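Local structure of flagellar hook associated protein type 3 FlgL (Legionella pneumophila subsp. pneumophila, 5YTI) at residues Ser298-Asn306 and Thr320-Ile331. The protein probably serves as a structural component of the bacterial flagellum, as a hook-associated protein of the flagellin family. Sequence-based numbering, arbitrary orientation.
Sequences STVQRMINN and TQTENNQLLAQI
Leu327 pushes its side chain into helix 298-306 as a knob, seated in the hole formed by Thr299, Arg302, Met303 and Asn306. Its two methyls divide the work: CD1 lies 3.8 Å from Met303 CG, while CD2 touches both Arg302 CB and the carbonyl oxygen of Thr299 and also lies over one face of the Arg302 guanidinium, off toward its rim. The arginine chain bends at chi2 and chi3, which turns that guanidinium along the flank of helix 320-331. There NH2 forms a salt bridge with Glu323, 2.8 Å from OE1, which stands at the guanidinium edge; the hydrogen bond within it is weak, bent to 119° at the hydrogen, and the guanidinium and carboxylate planes are 47° apart. Arg302 has a second acidic partner, Glu294, through NH1. Gln330, extended beyond CG, reaches across to Thr299, its NE2 donating to OG1 at 2.6 Å with the hydroxyl in the amide plane. The side chains of Met303, a selenomethionine, and Ile331 cross at about a right angle, with SE 4.0 Å from CG1, and helix 49-96 adjoins both residues. Asn306 returns the knob, nested among Thr320, Glu323, Asn324 and Leu327, with OD1 3.2 Å from Glu323 CG. Segments 298-306 and 320-331 thus run roughly antiparallel, their axes approaching to 10.2 Å at 150°, a knobs-into-holes helical hairpin within the flagellin-like helical bundle.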
ATOM      1  N   SER A 298     -11.622  -8.114  -1.044  1.00 88.28           N
ATOM      2  CA  SER A 298     -12.199  -7.781  -2.342  1.00 90.47           C
ATOM      3  C   SER A 298     -11.335  -8.339  -3.502  1.00 88.51           C
ATOM      4  O   SER A 298     -11.897  -8.736  -4.504  1.00 92.98           O
ATOM      5  CB  SER A 298     -12.553  -6.287  -2.493  1.00 90.93           C
ATOM      6  OG  SER A 298     -11.413  -5.519  -2.735  1.00 89.93           O
ATOM      7  N   THR A 299     -10.011  -8.440  -3.356  1.00 85.40           N
ATOM      8  CA  THR A 299      -9.176  -9.096  -4.388  1.00 82.88           C
ATOM      9  C   THR A 299      -9.704 -10.511  -4.704  1.00 83.84           C
ATOM     10  O   THR A 299      -9.839 -10.917  -5.868  1.00 85.70           O
ATOM     11  CB  THR A 299      -7.671  -9.200  -4.010  1.00 79.73           C
ATOM     12  OG1 THR A 299      -7.021  -7.938  -4.150  1.00 75.72           O
ATOM     13  CG2 THR A 299      -6.958 -10.166  -4.929  1.00 80.47           C
ATOM     14  N   VAL A 300     -10.003 -11.262  -3.664  1.00 84.15           N
ATOM     15  CA  VAL A 300     -10.540 -12.602  -3.854  1.00 84.21           C
ATOM     16  C   VAL A 300     -11.992 -12.604  -4.363  1.00 83.57           C
ATOM     17  O   VAL A 300     -12.349 -13.470  -5.171  1.00 84.89           O
ATOM     18  CB  VAL A 300     -10.455 -13.443  -2.575  1.00 84.60           C
ATOM     19  CG1 VAL A 300     -10.989 -14.832  -2.861  1.00 86.48           C
ATOM     20  CG2 VAL A 300      -9.019 -13.525  -2.064  1.00 83.70           C
ATOM     21  N   GLN A 301     -12.796 -11.648  -3.887  0.60 83.36           N
ATOM     22  CA  GLN A 301     -14.165 -11.446  -4.379  0.60 83.43           C
ATOM     23  C   GLN A 301     -14.133 -11.241  -5.865  0.60 84.12           C
ATOM     24  O   GLN A 301     -15.007 -11.720  -6.583  0.60 85.50           O
ATOM     25  CB  GLN A 301     -14.827 -10.226  -3.738  0.60 82.37           C
ATOM     26  CG  GLN A 301     -14.991 -10.340  -2.227  0.60 81.44           C
ATOM     27  CD  GLN A 301     -16.001  -9.369  -1.673  0.60 79.59           C
ATOM     28  OE1 GLN A 301     -17.094  -9.787  -1.296  0.60 80.80           O
ATOM     29  NE2 GLN A 301     -15.647  -8.078  -1.608  0.60 75.27           N
ATOM     30  N   ARG A 302     -13.103 -10.522  -6.300  1.00 83.72           N
ATOM     31  CA  ARG A 302     -12.870 -10.204  -7.692  1.00 82.64           C
ATOM     32  C   ARG A 302     -12.384 -11.396  -8.511  1.00 84.11           C
ATOM     33  O   ARG A 302     -12.703 -11.494  -9.701  1.00 86.30           O
ATOM     34  CB  ARG A 302     -11.834  -9.097  -7.800  1.00 83.44           C
ATOM     35  CG  ARG A 302     -12.351  -7.686  -7.539  1.00 84.22           C
ATOM     36  CD  ARG A 302     -11.729  -6.722  -8.535  1.00 85.69           C
ATOM     37  NE  ARG A 302     -10.555  -6.011  -8.040  1.00 85.89           N
ATOM     38  CZ  ARG A 302      -9.602  -5.488  -8.815  1.00 85.49           C
ATOM     39  NH1 ARG A 302      -8.603  -4.858  -8.231  1.00 88.32           N
ATOM     40  NH2 ARG A 302      -9.609  -5.602 -10.149  1.00 81.07           N
HETATM   41  N   MSE A 303     -11.593 -12.286  -7.913  1.00 84.58           N
HETATM   42  CA  MSE A 303     -11.108 -13.447  -8.664  1.00 85.01           C
HETATM   43  C   MSE A 303     -12.281 -14.332  -8.955  1.00 84.17           C
HETATM   44  O   MSE A 303     -12.342 -14.950 -10.025  1.00 83.37           O
HETATM   45  CB  MSE A 303     -10.055 -14.244  -7.933  1.00 85.91           C
HETATM   46  CG  MSE A 303      -8.647 -13.661  -7.941  1.00 86.19           C
HETATM   47 SE   MSE A 303      -7.694 -14.696  -6.549  1.00 88.59          SE
HETATM   48  CE  MSE A 303      -7.897 -16.507  -7.248  1.00 88.41           C
ATOM     49  N   ILE A 304     -13.217 -14.370  -8.002  1.00 84.29           N
ATOM     50  CA  ILE A 304     -14.496 -15.102  -8.139  1.00 87.25           C
ATOM     51  C   ILE A 304     -15.426 -14.492  -9.228  1.00 89.53           C
ATOM     52  O   ILE A 304     -15.911 -15.197 -10.122  1.00 93.06           O
ATOM     53  CB  ILE A 304     -15.281 -15.135  -6.804  1.00 86.30           C
ATOM     54  CG1 ILE A 304     -14.564 -15.971  -5.738  1.00 86.16           C
ATOM     55  CG2 ILE A 304     -16.702 -15.631  -7.019  1.00 86.13           C
ATOM     56  CD1 ILE A 304     -15.124 -15.769  -4.327  1.00 85.81           C
ATOM     57  N   ASN A 305     -15.694 -13.194  -9.158  1.00 87.31           N
ATOM     58  CA  ASN A 305     -16.469 -12.571 -10.213  1.00 87.21           C
ATOM     59  C   ASN A 305     -15.885 -12.940 -11.566  1.00 89.21           C
ATOM     60  O   ASN A 305     -16.636 -13.219 -12.479  1.00 93.14           O
ATOM     61  CB  ASN A 305     -16.498 -11.056 -10.084  1.00 85.45           C
ATOM     62  CG  ASN A 305     -17.256 -10.581  -8.858  1.00 85.29           C
ATOM     63  OD1 ASN A 305     -17.358  -9.382  -8.620  1.00 86.84           O
ATOM     64  ND2 ASN A 305     -17.783 -11.513  -8.070  1.00 87.10           N
ATOM     65  N   ASN A 306     -14.558 -12.965 -11.686  1.00 89.09           N
ATOM     66  CA  ASN A 306     -13.891 -13.178 -12.973  1.00 88.93           C
ATOM     67  C   ASN A 306     -13.959 -14.632 -13.458  1.00 90.52           C
ATOM     68  O   ASN A 306     -14.167 -14.922 -14.626  1.00 87.59           O
ATOM     69  CB  ASN A 306     -12.427 -12.795 -12.831  1.00 90.72           C
ATOM     70  CG  ASN A 306     -11.884 -12.133 -14.067  1.00 90.25           C
ATOM     71  OD1 ASN A 306     -12.401 -11.118 -14.490  1.00 92.32           O
ATOM     72  ND2 ASN A 306     -10.821 -12.691 -14.637  1.00 91.52           N
ATOM     73  N   THR A 320     -11.281 -11.103 -19.914  1.00 97.61           N
ATOM     74  CA  THR A 320     -10.770 -11.786 -18.740  1.00 98.17           C
ATOM     75  C   THR A 320      -9.320 -11.453 -18.446  1.00 98.57           C
ATOM     76  O   THR A 320      -8.971 -11.251 -17.274  1.00100.35           O
ATOM     77  CB  THR A 320     -10.815 -13.297 -18.989  1.00100.01           C
ATOM     78  OG1 THR A 320     -12.165 -13.716 -18.955  1.00102.04           O
ATOM     79  CG2 THR A 320     -10.038 -14.079 -17.966  1.00102.17           C
ATOM     80  N   GLN A 321      -8.480 -11.422 -19.494  1.00 96.08           N
ATOM     81  CA  GLN A 321      -7.034 -11.410 -19.305  1.00 93.36           C
ATOM     82  C   GLN A 321      -6.584 -10.110 -18.676  1.00 89.43           C
ATOM     83  O   GLN A 321      -5.843 -10.104 -17.707  1.00 88.59           O
ATOM     84  CB  GLN A 321      -6.283 -11.680 -20.614  1.00 96.13           C
ATOM     85  CG  GLN A 321      -4.844 -12.190 -20.428  1.00 98.14           C
ATOM     86  CD  GLN A 321      -4.782 -13.638 -19.932  1.00101.01           C
ATOM     87  OE1 GLN A 321      -5.345 -13.982 -18.869  1.00 99.08           O
ATOM     88  NE2 GLN A 321      -4.102 -14.502 -20.704  1.00100.41           N
ATOM     89  N   THR A 322      -7.060  -8.994 -19.185  1.00 88.15           N
ATOM     90  CA  THR A 322      -6.621  -7.730 -18.631  1.00 87.51           C
ATOM     91  C   THR A 322      -6.716  -7.676 -17.107  1.00 87.67           C
ATOM     92  O   THR A 322      -5.806  -7.167 -16.420  1.00 89.30           O
ATOM     93  CB  THR A 322      -7.460  -6.598 -19.178  1.00 86.46           C
ATOM     94  OG1 THR A 322      -7.347  -6.573 -20.607  1.00 84.82           O
ATOM     95  CG2 THR A 322      -6.979  -5.287 -18.572  1.00 86.55           C
ATOM     96  N   GLU A 323      -7.844  -8.181 -16.618  1.00 86.71           N
ATOM     97  CA  GLU A 323      -8.147  -8.259 -15.210  1.00 86.32           C
ATOM     98  C   GLU A 323      -7.425  -9.448 -14.553  1.00 86.46           C
ATOM     99  O   GLU A 323      -7.040  -9.347 -13.410  1.00 87.90           O
ATOM    100  CB  GLU A 323      -9.674  -8.322 -15.011  1.00 87.12           C
ATOM    101  CG  GLU A 323     -10.187  -8.885 -13.673  1.00 89.27           C
ATOM    102  CD  GLU A 323     -10.536  -7.854 -12.575  1.00 89.27           C
ATOM    103  OE1 GLU A 323     -10.101  -6.677 -12.658  1.00 83.49           O
ATOM    104  OE2 GLU A 323     -11.245  -8.248 -11.588  1.00 89.83           O
ATOM    105  N   ASN A 324      -7.227 -10.569 -15.247  1.00 86.20           N
ATOM    106  CA  ASN A 324      -6.425 -11.665 -14.673  1.00 83.22           C
ATOM    107  C   ASN A 324      -5.057 -11.144 -14.266  1.00 83.79           C
ATOM    108  O   ASN A 324      -4.651 -11.352 -13.125  1.00 85.20           O
ATOM    109  CB  ASN A 324      -6.191 -12.813 -15.654  1.00 82.36           C
ATOM    110  CG  ASN A 324      -7.342 -13.795 -15.736  1.00 82.38           C
ATOM    111  OD1 ASN A 324      -8.145 -13.972 -14.798  1.00 82.80           O
ATOM    112  ND2 ASN A 324      -7.405 -14.482 -16.872  1.00 81.34           N
ATOM    113  N   ASN A 325      -4.346 -10.493 -15.198  1.00 83.87           N
ATOM    114  CA  ASN A 325      -3.020  -9.920 -14.944  1.00 82.86           C
ATOM    115  C   ASN A 325      -2.985  -9.030 -13.719  1.00 80.41           C
ATOM    116  O   ASN A 325      -1.970  -8.987 -12.984  1.00 79.32           O
ATOM    117  CB  ASN A 325      -2.578  -9.052 -16.103  1.00 86.05           C
ATOM    118  CG  ASN A 325      -2.022  -9.850 -17.228  1.00 89.35           C
ATOM    119  OD1 ASN A 325      -2.719 -10.711 -17.741  1.00 94.83           O
ATOM    120  ND2 ASN A 325      -0.749  -9.597 -17.608  1.00 89.11           N
ATOM    121  N   GLN A 326      -4.074  -8.290 -13.527  1.00 76.31           N
ATOM    122  CA  GLN A 326      -4.157  -7.379 -12.384  1.00 76.81           C
ATOM    123  C   GLN A 326      -4.279  -8.189 -11.118  1.00 77.42           C
ATOM    124  O   GLN A 326      -3.573  -7.951 -10.149  1.00 79.81           O
ATOM    125  CB  GLN A 326      -5.332  -6.383 -12.517  1.00 74.63           C
ATOM    126  CG  GLN A 326      -5.144  -5.386 -13.652  1.00 74.08           C
ATOM    127  CD  GLN A 326      -4.435  -4.140 -13.213  1.00 71.95           C
ATOM    128  OE1 GLN A 326      -4.902  -3.479 -12.295  1.00 70.50           O
ATOM    129  NE2 GLN A 326      -3.323  -3.783 -13.876  1.00 72.64           N
ATOM    130  N   LEU A 327      -5.171  -9.171 -11.142  1.00 79.69           N
ATOM    131  CA  LEU A 327      -5.462  -9.950  -9.957  1.00 80.02           C
ATOM    132  C   LEU A 327      -4.258 -10.789  -9.562  1.00 80.08           C
ATOM    133  O   LEU A 327      -4.097 -11.125  -8.410  1.00 81.41           O
ATOM    134  CB  LEU A 327      -6.706 -10.810 -10.156  1.00 81.36           C
ATOM    135  CG  LEU A 327      -8.041 -10.061 -10.173  1.00 82.38           C
ATOM    136  CD1 LEU A 327      -9.157 -11.014 -10.565  1.00 83.74           C
ATOM    137  CD2 LEU A 327      -8.346  -9.455  -8.808  1.00 83.89           C
ATOM    138  N   LEU A 328      -3.387 -11.107 -10.503  1.00 78.48           N
ATOM    139  CA  LEU A 328      -2.206 -11.819 -10.130  1.00 76.57           C
ATOM    140  C   LEU A 328      -1.327 -10.868  -9.358  1.00 75.30           C
ATOM    141  O   LEU A 328      -0.759 -11.221  -8.349  1.00 75.93           O
ATOM    142  CB  LEU A 328      -1.489 -12.278 -11.363  1.00 77.12           C
ATOM    143  CG  LEU A 328      -0.246 -13.089 -11.095  1.00 77.13           C
ATOM    144  CD1 LEU A 328      -0.618 -14.374 -10.357  1.00 78.47           C
ATOM    145  CD2 LEU A 328       0.398 -13.377 -12.442  1.00 77.29           C
ATOM    146  N   ALA A 329      -1.224  -9.637  -9.816  1.00 74.54           N
ATOM    147  CA  ALA A 329      -0.350  -8.693  -9.119  1.00 75.69           C
ATOM    148  C   ALA A 329      -0.829  -8.454  -7.703  1.00 75.79           C
ATOM    149  O   ALA A 329      -0.031  -8.246  -6.800  1.00 74.58           O
ATOM    150  CB  ALA A 329      -0.258  -7.371  -9.868  1.00 76.40           C
ATOM    151  N   GLN A 330      -2.139  -8.496  -7.506  1.00 76.63           N
ATOM    152  CA  GLN A 330      -2.688  -8.168  -6.199  1.00 78.44           C
ATOM    153  C   GLN A 330      -2.521  -9.269  -5.177  1.00 77.22           C
ATOM    154  O   GLN A 330      -2.170  -9.003  -4.022  1.00 75.47           O
ATOM    155  CB  GLN A 330      -4.149  -7.764  -6.336  1.00 79.39           C
ATOM    156  CG  GLN A 330      -4.254  -6.404  -7.000  1.00 79.57           C
ATOM    157  CD  GLN A 330      -5.664  -5.881  -7.070  1.00 78.98           C
ATOM    158  OE1 GLN A 330      -5.930  -4.992  -7.880  1.00 77.86           O
ATOM    159  NE2 GLN A 330      -6.578  -6.402  -6.215  1.00 76.41           N
ATOM    160  N   ILE A 331      -2.813 -10.491  -5.612  1.00 77.45           N
ATOM    161  CA  ILE A 331      -2.432 -11.675  -4.887  1.00 77.78           C
ATOM    162  C   ILE A 331      -0.965 -11.628  -4.493  1.00 79.10           C
ATOM    163  O   ILE A 331      -0.661 -11.963  -3.360  1.00 82.28           O
ATOM    164  CB  ILE A 331      -2.634 -12.931  -5.712  1.00 78.15           C
ATOM    165  CG1 ILE A 331      -4.077 -13.375  -5.648  1.00 79.58           C
ATOM    166  CG2 ILE A 331      -1.762 -14.036  -5.182  1.00 79.59           C
ATOM    167  CD1 ILE A 331      -4.642 -13.358  -4.250  1.00 80.79           C
TER